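Local coordinates for protein GH61E (Thielavia terrestris, PDB 3EJA) that probably cleaves crystalline and amorphous polysaccharides oxidatively as a copper-dependent lytic polysaccharide monooxygenase of the AA9 (formerly GH61) family, at residues V94-Y99 and G130-R135; G29-P34 and A150-S155; S56-W61 and A157-T162; F74-V79 and P122-I127. All blocks are in the same frame, centred on the assembly; numbering follows the deposited sequence.

In the fold
All four contacts lie in a compact beta sandwich of the fibronectin type III kind. Contacts 1 and 4 are neighbours, centres about 5 Å apart, and meet at strand 72-78, the strand between 96-100 and 130-140 in the five-stranded sheet. Contact 3, about 9 Å from contact 4, joins this sheet to strand 57-63 of the three-stranded one. Contact 2, with its centre about 17 to 22 Å from the others, lies across the centre of the chain, at the metal-binding end of strand 151-162. Contacts 1 and 4 alternate along the chain, contact 1 being nested inside the loops closed by contacts 2 and 3. Strand 151-162, shared by contacts 2 and 3, runs from the metal site into the core of the sandwich.

Contact 1 (V94-Y99 and G130-R135); sequences VWFKVY and GYYLLR
The six-membered part of the W95 indole meets two side chains of the other segment obliquely: CH2 lies 3.6 Å from L133 CB, and CZ3 is 3.6 Å from R135 CB. The second ring of the segment, F96, receives Y132 CE2 at its edge and in its plane, 3.8 Å from F96 CZ, and the two side chains cross at about a right angle. These two pairs lie on opposite faces of the sheet. With CG anti to its carbonyl carbon (chi1 -64°), W95 reaches over strand 72-78, where the small side chain of A77 accommodates the wide indole. R135 gives W95 only its aliphatic base; CG stands anti to the backbone N (chi1 176°), and the extended chain carries the guanidinium away to a salt bridge with E137 and a cation-pi contact with F175. The W95 ring also meets F175 edge-to-face. Polar ends are satisfied outside the segments, W95 NE1 at G90 O and Y132 OH at K128 O. The chemistry between the segments is therefore apolar, large rings spanning a distance that two non-adjacent strands could not bridge by backbone bonds, while buried polar groups find partners beyond the contact.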
loop_
_atom_site.group_PDB
_atom_site.type_symbol
_atom_site.label_atom_id
_atom_site.label_comp_id
_atom_site.label_asym_id
_atom_site.label_seq_id
_atom_site.Cartn_x
_atom_site.Cartn_y
_atom_site.Cartn_z
ATOM N N VAL A 94 0.393 12.747 5.561
ATOM C CA VAL A 94 -1.052 12.644 5.346
ATOM C C VAL A 94 -1.553 11.194 5.248
ATOM O O VAL A 94 -2.754 10.957 5.085
ATOM C CB VAL A 94 -1.499 13.430 4.076
ATOM C CG1 VAL A 94 -1.207 14.918 4.224
ATOM C CG2 VAL A 94 -0.823 12.864 2.806
ATOM N N TRP A 95 -0.638 10.227 5.334
ATOM C CA TRP A 95 -1.005 8.819 5.124
ATOM C C TRP A 95 -1.278 8.083 6.432
ATOM O O TRP A 95 -0.486 8.178 7.374
ATOM C CB TRP A 95 0.090 8.094 4.335
ATOM C CG TRP A 95 0.253 8.637 2.951
ATOM C CD1 TRP A 95 1.068 9.662 2.568
ATOM C CD2 TRP A 95 -0.425 8.195 1.767
ATOM N NE1 TRP A 95 0.949 9.884 1.220
ATOM C CE2 TRP A 95 0.044 8.995 0.700
ATOM C CE3 TRP A 95 -1.378 7.197 1.502
ATOM C CZ2 TRP A 95 -0.408 8.835 -0.618
ATOM C CZ3 TRP A 95 -1.828 7.036 0.191
ATOM C CH2 TRP A 95 -1.340 7.854 -0.854
ATOM N N PHE A 96 -2.397 7.352 6.481
ATOM C CA PHE A 96 -2.677 6.456 7.607
ATOM C C PHE A 96 -2.858 5.013 7.122
ATOM O O PHE A 96 -3.371 4.781 6.027
ATOM C CB PHE A 96 -3.872 6.946 8.445
ATOM C CG PHE A 96 -5.158 7.120 7.663
ATOM C CD1 PHE A 96 -5.398 8.287 6.942
ATOM C CD2 PHE A 96 -6.139 6.127 7.677
ATOM C CE1 PHE A 96 -6.585 8.459 6.222
ATOM C CE2 PHE A 96 -7.337 6.291 6.971
ATOM C CZ PHE A 96 -7.560 7.464 6.240
ATOM N N LYS A 97 -2.397 4.058 7.930
ATOM C CA LYS A 97 -2.482 2.633 7.584
ATOM C C LYS A 97 -3.873 2.084 7.889
ATOM O O LYS A 97 -4.381 2.278 8.997
ATOM C CB LYS A 97 -1.430 1.841 8.367
ATOM C CG LYS A 97 -1.412 0.351 8.059
ATOM C CD LYS A 97 -0.414 -0.400 8.942
ATOM C CE LYS A 97 1.012 -0.314 8.403
ATOM N NZ LYS A 97 1.985 -0.718 9.469
ATOM N N VAL A 98 -4.475 1.391 6.920
ATOM C CA VAL A 98 -5.804 0.796 7.105
ATOM C C VAL A 98 -5.807 -0.736 7.137
ATOM O O VAL A 98 -6.813 -1.344 7.529
ATOM C CB VAL A 98 -6.850 1.317 6.056
ATOM C CG1 VAL A 98 -7.027 2.823 6.185
ATOM C CG2 VAL A 98 -6.470 0.923 4.629
ATOM N N TYR A 99 -4.695 -1.350 6.728
ATOM C CA TYR A 99 -4.576 -2.807 6.677
ATOM C C TYR A 99 -3.112 -3.227 6.709
ATOM O O TYR A 99 -2.264 -2.570 6.101
ATOM C CB TYR A 99 -5.259 -3.369 5.409
ATOM C CG TYR A 99 -5.096 -4.864 5.244
ATOM C CD1 TYR A 99 -3.951 -5.399 4.638
ATOM C CD2 TYR A 99 -6.078 -5.749 5.712
ATOM C CE1 TYR A 99 -3.785 -6.767 4.496
ATOM C CE2 TYR A 99 -5.915 -7.127 5.582
ATOM C CZ TYR A 99 -4.768 -7.627 4.974
ATOM O OH TYR A 99 -4.605 -8.983 4.831
ATOM N N GLY A 130 -15.132 12.000 1.522
ATOM C CA GLY A 130 -14.296 12.799 0.635
ATOM C C GLY A 130 -13.519 11.941 -0.332
ATOM O O GLY A 130 -13.715 10.723 -0.385
ATOM N N TYR A 131 -12.645 12.584 -1.102
ATOM C CA TYR A 131 -11.770 11.881 -2.036
ATOM C C TYR A 131 -10.505 11.412 -1.337
ATOM O O TYR A 131 -9.971 12.105 -0.473
ATOM C CB TYR A 131 -11.422 12.766 -3.231
ATOM C CG TYR A 131 -12.617 13.060 -4.106
ATOM C CD1 TYR A 131 -13.485 14.115 -3.807
ATOM C CD2 TYR A 131 -12.890 12.274 -5.223
ATOM C CE1 TYR A 131 -14.592 14.377 -4.604
ATOM C CE2 TYR A 131 -13.989 12.532 -6.027
ATOM C CZ TYR A 131 -14.835 13.584 -5.711
ATOM O OH TYR A 131 -15.924 13.850 -6.502
ATOM N N TYR A 132 -10.046 10.220 -1.714
ATOM C CA TYR A 132 -8.870 9.605 -1.101
ATOM C C TYR A 132 -7.962 8.951 -2.138
ATOM O O TYR A 132 -8.419 8.502 -3.199
ATOM C CB TYR A 132 -9.290 8.525 -0.095
ATOM C CG TYR A 132 -9.846 9.014 1.228
ATOM C CD1 TYR A 132 -11.184 9.417 1.351
ATOM C CD2 TYR A 132 -9.050 9.017 2.373
ATOM C CE1 TYR A 132 -11.699 9.838 2.575
ATOM C CE2 TYR A 132 -9.549 9.438 3.600
ATOM C CZ TYR A 132 -10.878 9.850 3.694
ATOM O OH TYR A 132 -11.378 10.257 4.908
ATOM N N LEU A 133 -6.672 8.899 -1.819
ATOM C CA LEU A 133 -5.762 7.993 -2.492
ATOM C C LEU A 133 -5.642 6.744 -1.613
ATOM O O LEU A 133 -5.549 6.848 -0.388
ATOM C CB LEU A 133 -4.384 8.639 -2.692
ATOM C CG LEU A 133 -4.232 9.836 -3.640
ATOM C CD1 LEU A 133 -2.830 10.453 -3.542
ATOM C CD2 LEU A 133 -4.551 9.445 -5.085
ATOM N N LEU A 134 -5.663 5.580 -2.252
ATOM C CA LEU A 134 -5.494 4.306 -1.569
ATOM C C LEU A 134 -4.216 3.645 -2.086
ATOM O O LEU A 134 -4.124 3.257 -3.258
ATOM C CB LEU A 134 -6.717 3.406 -1.799
ATOM C CG LEU A 134 -6.654 1.948 -1.312
ATOM C CD1 LEU A 134 -6.531 1.855 0.221
ATOM C CD2 LEU A 134 -7.877 1.183 -1.819
ATOM N N ARG A 135 -3.228 3.536 -1.207
ATOM C CA ARG A 135 -1.920 3.008 -1.568
ATOM C C ARG A 135 -1.843 1.512 -1.277
ATOM O O ARG A 135 -2.091 1.089 -0.138
ATOM C CB ARG A 135 -0.830 3.774 -0.804
ATOM C CG ARG A 135 0.593 3.269 -1.008
ATOM C CD ARG A 135 1.571 4.071 -0.139
ATOM N NE ARG A 135 2.953 3.608 -0.309
ATOM C CZ ARG A 135 3.506 2.626 0.404
ATOM N NH1 ARG A 135 2.812 2.010 1.356
ATOM N NH2 ARG A 135 4.760 2.263 0.175
#

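Contact 2 (G29-P34 and A150-S155); sequences GDVTSP and AQFYIS. With SO4 (sulfate ion), chain I.
V31 and F152 meet at a slant, the CG1 methyl of V31 sitting 3.7 Å from F152 CE1 near the outer end of the ring. F152 CG lies anti to its carbonyl carbon (chi1 -65°), which directs the ring toward the loop. In the plane of that ring, at its edge, a water donates to both G29 O and A150 O, 2.7 Å from each, linking the backbones. D30 shapes the loop: its OD1 accepts from T32 N, making an Asx turn, and from T32 OG1, both from one face of the carboxylate. On the other side of the strand, Y153 OH donates to Q151 OE1 at 2.7 Å, while Q151 NE2 donates to O1 of a sulfate, probably from the crystallisation liquor, at 2.6 Å. Y153 belongs to the magnesium site with H1 and H68; Q151 and H142, which shares the sulfate, probably bind dioxygen. F152 packs also on I36 of helix 35-38 and on E137 and I139 of strand 130-140, so loop and helix close over this end of the sheet.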
loop_
_atom_site.group_PDB
_atom_site.type_symbol
_atom_site.label_atom_id
_atom_site.label_comp_id
_atom_site.label_asym_id
_atom_site.label_seq_id
_atom_site.Cartn_x
_atom_site.Cartn_y
_atom_site.Cartn_z
ATOM N N GLY A 29 13.196 -0.071 -4.672
ATOM C CA GLY A 29 14.198 -0.537 -3.696
ATOM C C GLY A 29 14.696 0.539 -2.734
ATOM O O GLY A 29 15.357 0.231 -1.746
ATOM N N ASP A 30 14.376 1.797 -3.026
ATOM C CA ASP A 30 14.866 2.955 -2.267
ATOM C C ASP A 30 13.721 3.589 -1.477
ATOM O O ASP A 30 12.869 4.257 -2.069
ATOM C CB ASP A 30 15.442 3.971 -3.264
ATOM C CG ASP A 30 16.039 5.213 -2.599
ATOM O OD1 ASP A 30 15.975 5.387 -1.358
ATOM O OD2 ASP A 30 16.584 6.030 -3.357
ATOM N N VAL A 31 13.703 3.404 -0.156
ATOM C CA VAL A 31 12.588 3.918 0.662
ATOM C C VAL A 31 12.560 5.451 0.765
ATOM O O VAL A 31 11.577 6.037 1.242
ATOM C CB VAL A 31 12.548 3.297 2.080
ATOM C CG1 VAL A 31 12.405 1.779 1.987
ATOM C CG2 VAL A 31 13.789 3.708 2.914
ATOM N N THR A 32 13.637 6.090 0.314
ATOM C CA THR A 32 13.746 7.553 0.338
ATOM C C THR A 32 13.330 8.179 -1.005
ATOM O O THR A 32 13.285 9.405 -1.140
ATOM C CB THR A 32 15.178 8.032 0.695
ATOM O OG1 THR A 32 16.039 7.884 -0.443
ATOM C CG2 THR A 32 15.738 7.260 1.870
ATOM N N SER A 33 13.030 7.327 -1.988
ATOM C CA SER A 33 12.648 7.779 -3.318
ATOM C C SER A 33 11.173 8.214 -3.366
ATOM O O SER A 33 10.338 7.657 -2.656
ATOM C CB SER A 33 12.882 6.654 -4.337
ATOM O OG SER A 33 12.089 6.833 -5.498
ATOM N N PRO A 34 10.851 9.219 -4.209
ATOM C CA PRO A 34 9.458 9.587 -4.468
ATOM C C PRO A 34 8.581 8.404 -4.904
ATOM O O PRO A 34 7.390 8.388 -4.599
ATOM C CB PRO A 34 9.568 10.613 -5.603
ATOM C CG PRO A 34 10.892 11.199 -5.432
ATOM C CD PRO A 34 11.782 10.092 -4.949
ATOM N N ALA A 150 15.075 -5.185 0.243
ATOM C CA ALA A 150 13.614 -5.322 0.193
ATOM C C ALA A 150 13.045 -4.807 -1.143
ATOM O O ALA A 150 13.535 -3.818 -1.687
ATOM C CB ALA A 150 12.962 -4.591 1.364
ATOM N N GLN A 151 12.019 -5.485 -1.660
ATOM C CA GLN A 151 11.411 -5.094 -2.946
ATOM C C GLN A 151 9.966 -4.643 -2.741
ATOM O O GLN A 151 9.111 -5.440 -2.349
ATOM C CB GLN A 151 11.490 -6.249 -3.957
ATOM C CG GLN A 151 12.915 -6.639 -4.321
ATOM C CD GLN A 151 13.002 -7.851 -5.239
ATOM O OE1 GLN A 151 11.984 -8.427 -5.646
ATOM N NE2 GLN A 151 14.227 -8.244 -5.572
ATOM N N PHE A 152 9.706 -3.359 -2.989
ATOM C CA PHE A 152 8.362 -2.795 -2.813
ATOM C C PHE A 152 7.557 -2.803 -4.107
ATOM O O PHE A 152 7.978 -2.229 -5.113
ATOM C CB PHE A 152 8.445 -1.363 -2.243
ATOM C CG PHE A 152 9.030 -1.302 -0.854
ATOM C CD1 PHE A 152 10.412 -1.363 -0.662
ATOM C CD2 PHE A 152 8.199 -1.181 0.260
ATOM C CE1 PHE A 152 10.962 -1.323 0.621
ATOM C CE2 PHE A 152 8.735 -1.137 1.552
ATOM C CZ PHE A 152 10.123 -1.210 1.736
ATOM N N TYR A 153 6.399 -3.457 -4.056
ATOM C CA TYR A 153 5.457 -3.499 -5.172
ATOM C C TYR A 153 4.259 -2.656 -4.771
ATOM O O TYR A 153 3.571 -2.981 -3.805
ATOM C CB TYR A 153 5.071 -4.956 -5.500
ATOM C CG TYR A 153 6.276 -5.779 -5.890
ATOM C CD1 TYR A 153 6.725 -5.794 -7.212
ATOM C CD2 TYR A 153 6.998 -6.508 -4.933
ATOM C CE1 TYR A 153 7.846 -6.516 -7.578
ATOM C CE2 TYR A 153 8.130 -7.241 -5.295
ATOM C CZ TYR A 153 8.542 -7.238 -6.619
ATOM O OH TYR A 153 9.648 -7.957 -7.004
ATOM N N ILE A 154 4.048 -1.554 -5.501
ATOM C CA ILE A 154 3.185 -0.443 -5.070
ATOM C C ILE A 154 2.302 0.093 -6.200
ATOM O O ILE A 154 2.711 0.098 -7.352
ATOM C CB ILE A 154 4.064 0.761 -4.534
ATOM C CG1 ILE A 154 4.808 0.383 -3.240
ATOM C CG2 ILE A 154 3.234 2.051 -4.316
ATOM C CD1 ILE A 154 6.081 1.216 -3.010
ATOM N N SER A 155 1.106 0.562 -5.849
ATOM C CA SER A 155 0.349 1.501 -6.694
ATOM C C SER A 155 -0.630 2.320 -5.835
ATOM O O SER A 155 -0.810 2.029 -4.652
ATOM C CB SER A 155 -0.390 0.782 -7.828
ATOM O OG SER A 155 -1.561 0.170 -7.349
HETATM S S SO4 I . 14.941 -11.247 -7.550
HETATM O O1 SO4 I . 15.541 -10.175 -6.761
HETATM O O2 SO4 I . 15.723 -12.464 -7.362
HETATM O O3 SO4 I . 13.557 -11.450 -7.137
HETATM O O4 SO4 I . 14.962 -10.878 -8.965
HETATM O O HOH W 1 14.747 -1.883 -0.230
#

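Contact 3 (S56-W61 and A157-T162); sequences STVTYW and AQLSVT
Apolar packing carries most of the meeting between Y60 and V58 on one strand and A157 and L159 on the other. Y60 lays its ring obliquely against A157, with CE2 3.9 Å from A157 CB; the small methyl suits a place where a tyrosine must enter between two sheets. Its chi1 of -136° lies away from a staggered position, so the surrounding packing probably holds the ring there at some torsional cost. Looser is the branched pair, V58 CG2 with L159 CD2 at 4.3 Å, both also touching the terminal carbon of I123. Among polar groups, Y60 OH comes 3.1 Å from A157 N, but the angle is too poor for a hydrogen bond: that N-H probably serves L134 O within the sheet. The hydroxyl bonds instead with S155 OG, and thereby a buried polar end is satisfied. On the outward face of strand 57-63, T59 CG2 lies over one face of the W61 ring, and W61 is also in a cation-pi contact with R6. Inward side chains alternating with outward ones, and two sheets meeting through the former, are the hallmark of a beta sandwich, here the fibronectin type III-like fold of the AA9 family.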
loop_
_atom_site.group_PDB
_atom_site.type_symbol
_atom_site.label_atom_id
_atom_site.label_comp_id
_atom_site.label_asym_id
_atom_site.label_seq_id
_atom_site.Cartn_x
_atom_site.Cartn_y
_atom_site.Cartn_z
ATOM N N SER A 56 -17.304 -0.026 3.518
ATOM C CA SER A 56 -17.318 -1.037 2.466
ATOM C C SER A 56 -15.923 -1.626 2.245
ATOM O O SER A 56 -14.940 -1.171 2.838
ATOM C CB SER A 56 -17.874 -0.460 1.155
ATOM O OG SER A 56 -16.925 0.393 0.538
ATOM N N THR A 57 -15.852 -2.649 1.398
ATOM C CA THR A 57 -14.591 -3.283 1.040
ATOM C C THR A 57 -14.226 -2.941 -0.399
ATOM O O THR A 57 -15.052 -3.058 -1.299
ATOM C CB THR A 57 -14.679 -4.818 1.211
ATOM O OG1 THR A 57 -14.935 -5.128 2.585
ATOM C CG2 THR A 57 -13.389 -5.499 0.772
ATOM N N VAL A 58 -12.991 -2.493 -0.609
ATOM C CA VAL A 58 -12.471 -2.317 -1.958
ATOM C C VAL A 58 -11.563 -3.509 -2.275
ATOM O O VAL A 58 -10.744 -3.904 -1.448
ATOM C CB VAL A 58 -11.702 -0.975 -2.114
ATOM C CG1 VAL A 58 -10.909 -0.948 -3.421
ATOM C CG2 VAL A 58 -12.667 0.214 -2.039
ATOM N N THR A 59 -11.731 -4.090 -3.460
ATOM C CA THR A 59 -10.853 -5.171 -3.898
ATOM C C THR A 59 -9.676 -4.580 -4.661
ATOM O O THR A 59 -9.867 -3.889 -5.671
ATOM C CB THR A 59 -11.619 -6.203 -4.769
ATOM O OG1 THR A 59 -12.637 -6.824 -3.969
ATOM C CG2 THR A 59 -10.678 -7.274 -5.299
ATOM N N TYR A 60 -8.463 -4.821 -4.167
ATOM C CA TYR A 60 -7.260 -4.407 -4.885
ATOM C C TYR A 60 -6.634 -5.644 -5.510
ATOM O O TYR A 60 -6.437 -6.666 -4.833
ATOM C CB TYR A 60 -6.265 -3.695 -3.954
ATOM C CG TYR A 60 -5.623 -2.429 -4.536
ATOM C CD1 TYR A 60 -4.933 -2.457 -5.746
ATOM C CD2 TYR A 60 -5.697 -1.213 -3.848
ATOM C CE1 TYR A 60 -4.337 -1.300 -6.272
ATOM C CE2 TYR A 60 -5.110 -0.042 -4.366
ATOM C CZ TYR A 60 -4.423 -0.100 -5.568
ATOM O OH TYR A 60 -3.837 1.042 -6.067
ATOM N N TRP A 61 -6.348 -5.561 -6.806
ATOM C CA TRP A 61 -5.850 -6.709 -7.563
ATOM C C TRP A 61 -4.354 -6.599 -7.795
ATOM O O TRP A 61 -3.854 -5.528 -8.141
ATOM C CB TRP A 61 -6.564 -6.830 -8.917
ATOM C CG TRP A 61 -8.016 -7.174 -8.820
ATOM C CD1 TRP A 61 -9.066 -6.300 -8.758
ATOM C CD2 TRP A 61 -8.588 -8.493 -8.781
ATOM N NE1 TRP A 61 -10.255 -6.988 -8.685
ATOM C CE2 TRP A 61 -9.992 -8.335 -8.698
ATOM C CE3 TRP A 61 -8.050 -9.791 -8.818
ATOM C CZ2 TRP A 61 -10.873 -9.430 -8.634
ATOM C CZ3 TRP A 61 -8.928 -10.882 -8.761
ATOM C CH2 TRP A 61 -10.320 -10.689 -8.664
ATOM N N ALA A 157 -4.689 4.006 -5.877
ATOM C CA ALA A 157 -6.001 4.114 -6.513
ATOM C C ALA A 157 -6.685 5.407 -6.083
ATOM O O ALA A 157 -6.414 5.923 -4.994
ATOM C CB ALA A 157 -6.873 2.911 -6.152
ATOM N N GLN A 158 -7.567 5.914 -6.950
ATOM C CA GLN A 158 -8.335 7.135 -6.675
ATOM C C GLN A 158 -9.760 6.772 -6.259
ATOM O O GLN A 158 -10.479 6.096 -7.005
ATOM C CB GLN A 158 -8.327 8.060 -7.899
ATOM C CG GLN A 158 -6.899 8.480 -8.307
ATOM C CD GLN A 158 -6.804 9.375 -9.544
ATOM O OE1 GLN A 158 -5.743 9.949 -9.806
ATOM N NE2 GLN A 158 -7.893 9.495 -10.305
ATOM N N LEU A 159 -10.137 7.207 -5.058
ATOM C CA LEU A 159 -11.423 6.873 -4.435
ATOM C C LEU A 159 -12.269 8.112 -4.141
ATOM O O LEU A 159 -11.738 9.182 -3.825
ATOM C CB LEU A 159 -11.183 6.115 -3.116
ATOM C CG LEU A 159 -11.111 4.579 -3.110
ATOM C CD1 LEU A 159 -10.209 4.036 -4.203
ATOM C CD2 LEU A 159 -10.691 4.042 -1.729
ATOM N N SER A 160 -13.585 7.944 -4.250
ATOM C CA SER A 160 -14.541 8.880 -3.680
ATOM C C SER A 160 -15.331 8.150 -2.598
ATOM O O SER A 160 -16.131 7.262 -2.901
ATOM C CB SER A 160 -15.479 9.429 -4.759
ATOM O OG SER A 160 -16.435 10.293 -4.183
ATOM N N VAL A 161 -15.089 8.526 -1.343
ATOM C CA VAL A 161 -15.701 7.888 -0.183
ATOM C C VAL A 161 -16.885 8.714 0.328
ATOM O O VAL A 161 -16.751 9.908 0.603
ATOM C CB VAL A 161 -14.663 7.662 0.953
ATOM C CG1 VAL A 161 -15.319 7.059 2.198
ATOM C CG2 VAL A 161 -13.523 6.772 0.462
ATOM N N THR A 162 -18.044 8.068 0.439
ATOM C CA THR A 162 -19.249 8.721 0.948
ATOM C C THR A 162 -19.740 8.019 2.212
ATOM O O THR A 162 -19.319 6.905 2.512
ATOM C CB THR A 162 -20.381 8.738 -0.112
ATOM O OG1 THR A 162 -20.691 7.396 -0.504
ATOM C CG2 THR A 162 -19.951 9.529 -1.347
#

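Contact 4 (F74-V79 and P122-I127). With SO4 (sulfate ion), chain G.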
loop_
_atom_site.group_PDB
_atom_site.type_symbol
_atom_site.label_atom_id
_atom_site.label_comp_id
_atom_site.label_asym_id
_atom_site.label_seq_id
_atom_site.Cartn_x
_atom_site.Cartn_y
_atom_site.Cartn_z
ATOM N N PHE A 74 -2.010 -1.633 3.306
ATOM C CA PHE A 74 -2.738 -0.581 2.583
ATOM C C PHE A 74 -2.792 0.694 3.418
ATOM O O PHE A 74 -2.992 0.635 4.631
ATOM C CB PHE A 74 -4.162 -1.040 2.199
ATOM C CG PHE A 74 -4.179 -2.177 1.212
ATOM C CD1 PHE A 74 -4.050 -1.932 -0.154
ATOM C CD2 PHE A 74 -4.287 -3.497 1.654
ATOM C CE1 PHE A 74 -4.045 -2.980 -1.076
ATOM C CE2 PHE A 74 -4.270 -4.553 0.747
ATOM C CZ PHE A 74 -4.150 -4.299 -0.622
ATOM N N TYR A 75 -2.598 1.836 2.759
ATOM C CA TYR A 75 -2.714 3.137 3.405
ATOM C C TYR A 75 -3.702 4.011 2.631
ATOM O O TYR A 75 -3.976 3.766 1.461
ATOM C CB TYR A 75 -1.370 3.865 3.425
ATOM C CG TYR A 75 -0.250 3.266 4.257
ATOM C CD1 TYR A 75 0.405 2.087 3.863
ATOM C CD2 TYR A 75 0.200 3.919 5.400
ATOM C CE1 TYR A 75 1.480 1.560 4.619
ATOM C CE2 TYR A 75 1.261 3.409 6.163
ATOM C CZ TYR A 75 1.894 2.240 5.769
ATOM O OH TYR A 75 2.943 1.777 6.529
ATOM N N MET A 76 -4.223 5.037 3.295
ATOM C CA MET A 76 -5.089 6.025 2.658
ATOM C C MET A 76 -4.644 7.446 3.011
ATOM O O MET A 76 -4.000 7.659 4.037
ATOM C CB MET A 76 -6.545 5.819 3.085
ATOM C CG MET A 76 -7.173 4.519 2.574
ATOM S SD MET A 76 -8.844 4.282 3.202
ATOM C CE MET A 76 -9.770 5.347 2.071
ATOM N N ALA A 77 -4.996 8.397 2.150
ATOM C CA ALA A 77 -4.764 9.822 2.391
ATOM C C ALA A 77 -5.918 10.631 1.809
ATOM O O ALA A 77 -6.321 10.412 0.659
ATOM C CB ALA A 77 -3.439 10.268 1.779
ATOM N N ARG A 78 -6.429 11.575 2.600
ATOM C CA ARG A 78 -7.595 12.363 2.223
ATOM C C ARG A 78 -7.243 13.644 1.465
ATOM O O ARG A 78 -6.461 14.462 1.944
ATOM C CB ARG A 78 -8.425 12.721 3.461
ATOM C CG ARG A 78 -9.776 13.312 3.093
ATOM C CD ARG A 78 -10.636 13.575 4.318
ATOM N NE ARG A 78 -11.939 14.095 3.901
ATOM C CZ ARG A 78 -12.197 15.375 3.630
ATOM N NH1 ARG A 78 -11.244 16.301 3.733
ATOM N NH2 ARG A 78 -13.421 15.730 3.257
ATOM N N VAL A 79 -7.821 13.793 0.273
ATOM C CA VAL A 79 -7.735 15.026 -0.510
ATOM C C VAL A 79 -8.528 16.114 0.231
ATOM O O VAL A 79 -9.675 15.881 0.613
ATOM C CB VAL A 79 -8.349 14.827 -1.923
ATOM C CG1 VAL A 79 -8.200 16.089 -2.780
ATOM C CG2 VAL A 79 -7.736 13.608 -2.636
ATOM N N PRO A 122 -10.490 -3.095 3.818
ATOM C CA PRO A 122 -11.571 -2.497 4.599
ATOM C C PRO A 122 -11.452 -0.971 4.610
ATOM O O PRO A 122 -10.437 -0.423 5.049
ATOM C CB PRO A 122 -11.346 -3.074 6.003
ATOM C CG PRO A 122 -9.835 -3.282 6.079
ATOM C CD PRO A 122 -9.429 -3.675 4.673
ATOM N N ILE A 123 -12.467 -0.291 4.094
ATOM C CA ILE A 123 -12.521 1.161 4.214
ATOM C C ILE A 123 -13.152 1.466 5.569
ATOM O O ILE A 123 -14.310 1.094 5.797
ATOM C CB ILE A 123 -13.327 1.822 3.059
ATOM C CG1 ILE A 123 -12.850 1.320 1.688
ATOM C CG2 ILE A 123 -13.267 3.346 3.159
ATOM C CD1 ILE A 123 -11.372 1.631 1.337
ATOM N N PRO A 124 -12.394 2.125 6.475
ATOM C CA PRO A 124 -12.916 2.367 7.826
ATOM C C PRO A 124 -14.238 3.139 7.775
ATOM O O PRO A 124 -14.378 4.054 6.964
ATOM C CB PRO A 124 -11.811 3.197 8.493
ATOM C CG PRO A 124 -10.576 2.868 7.736
ATOM C CD PRO A 124 -11.032 2.671 6.312
ATOM N N PRO A 125 -15.221 2.737 8.606
ATOM C CA PRO A 125 -16.534 3.388 8.602
ATOM C C PRO A 125 -16.537 4.822 9.167
ATOM O O PRO A 125 -17.384 5.636 8.780
ATOM C CB PRO A 125 -17.386 2.456 9.476
ATOM C CG PRO A 125 -16.422 1.786 10.377
ATOM C CD PRO A 125 -15.163 1.618 9.566
ATOM N N CYS A 126 -15.590 5.129 10.048
ATOM C CA CYS A 126 -15.630 6.370 10.828
ATOM C C CYS A 126 -14.868 7.555 10.221
ATOM O O CYS A 126 -14.969 8.673 10.725
ATOM C CB CYS A 126 -15.128 6.110 12.251
ATOM S SG CYS A 126 -13.383 5.681 12.312
ATOM N N ILE A 127 -14.097 7.314 9.161
ATOM C CA ILE A 127 -13.330 8.391 8.515
ATOM C C ILE A 127 -14.234 9.346 7.733
ATOM O O ILE A 127 -15.319 8.964 7.282
ATOM C CB ILE A 127 -12.172 7.861 7.612
ATOM C CG1 ILE A 127 -12.713 6.946 6.497
ATOM C CG2 ILE A 127 -11.105 7.178 8.474
ATOM C CD1 ILE A 127 -11.701 6.581 5.399
HETATM S S SO4 G . -9.989 19.791 4.671
HETATM O O1 SO4 G . -8.726 19.058 4.683
HETATM O O2 SO4 G . -10.890 19.219 3.677
HETATM O O3 SO4 G . -10.598 19.692 5.996
HETATM O O4 SO4 G . -9.736 21.193 4.344
#
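Two residues along the strand from M76, whose sulfur packs on I123 and P124, R78 NH1 donates to the sulfate oxygen O2 at 2.9 Å, with the ion at the edge of the guanidinium and near its plane. The sulfate, probably from the crystallisation liquor, also takes a hydrogen bond from D81 N, and R78 NH2 forms a salt bridge with D81 OD1 and a bond with S129 O, which fix the extended chain. The contact itself is made by M76. Its SD lies 4.1 Å from both I123 CD1 and P124 CD; its chain crosses that of I123 at about a right angle. A bend at the last torsion, chi3 81°, then turns the methyl toward I127, CE standing 4.0 Å from I127 CD1. A flexible, unbranched thioether suits such a place, where it must conform to two branched isoleucines and a rigid proline ring. The irregular 122-127 segment is anchored at its far side by the disulfide C126-C208. M76 also packs on F96 and V98 of strand 96-100 and on L134 of strand 130-140, so the loop leading from strand 118-122 packs on the inner face of strand 72-78 at M76.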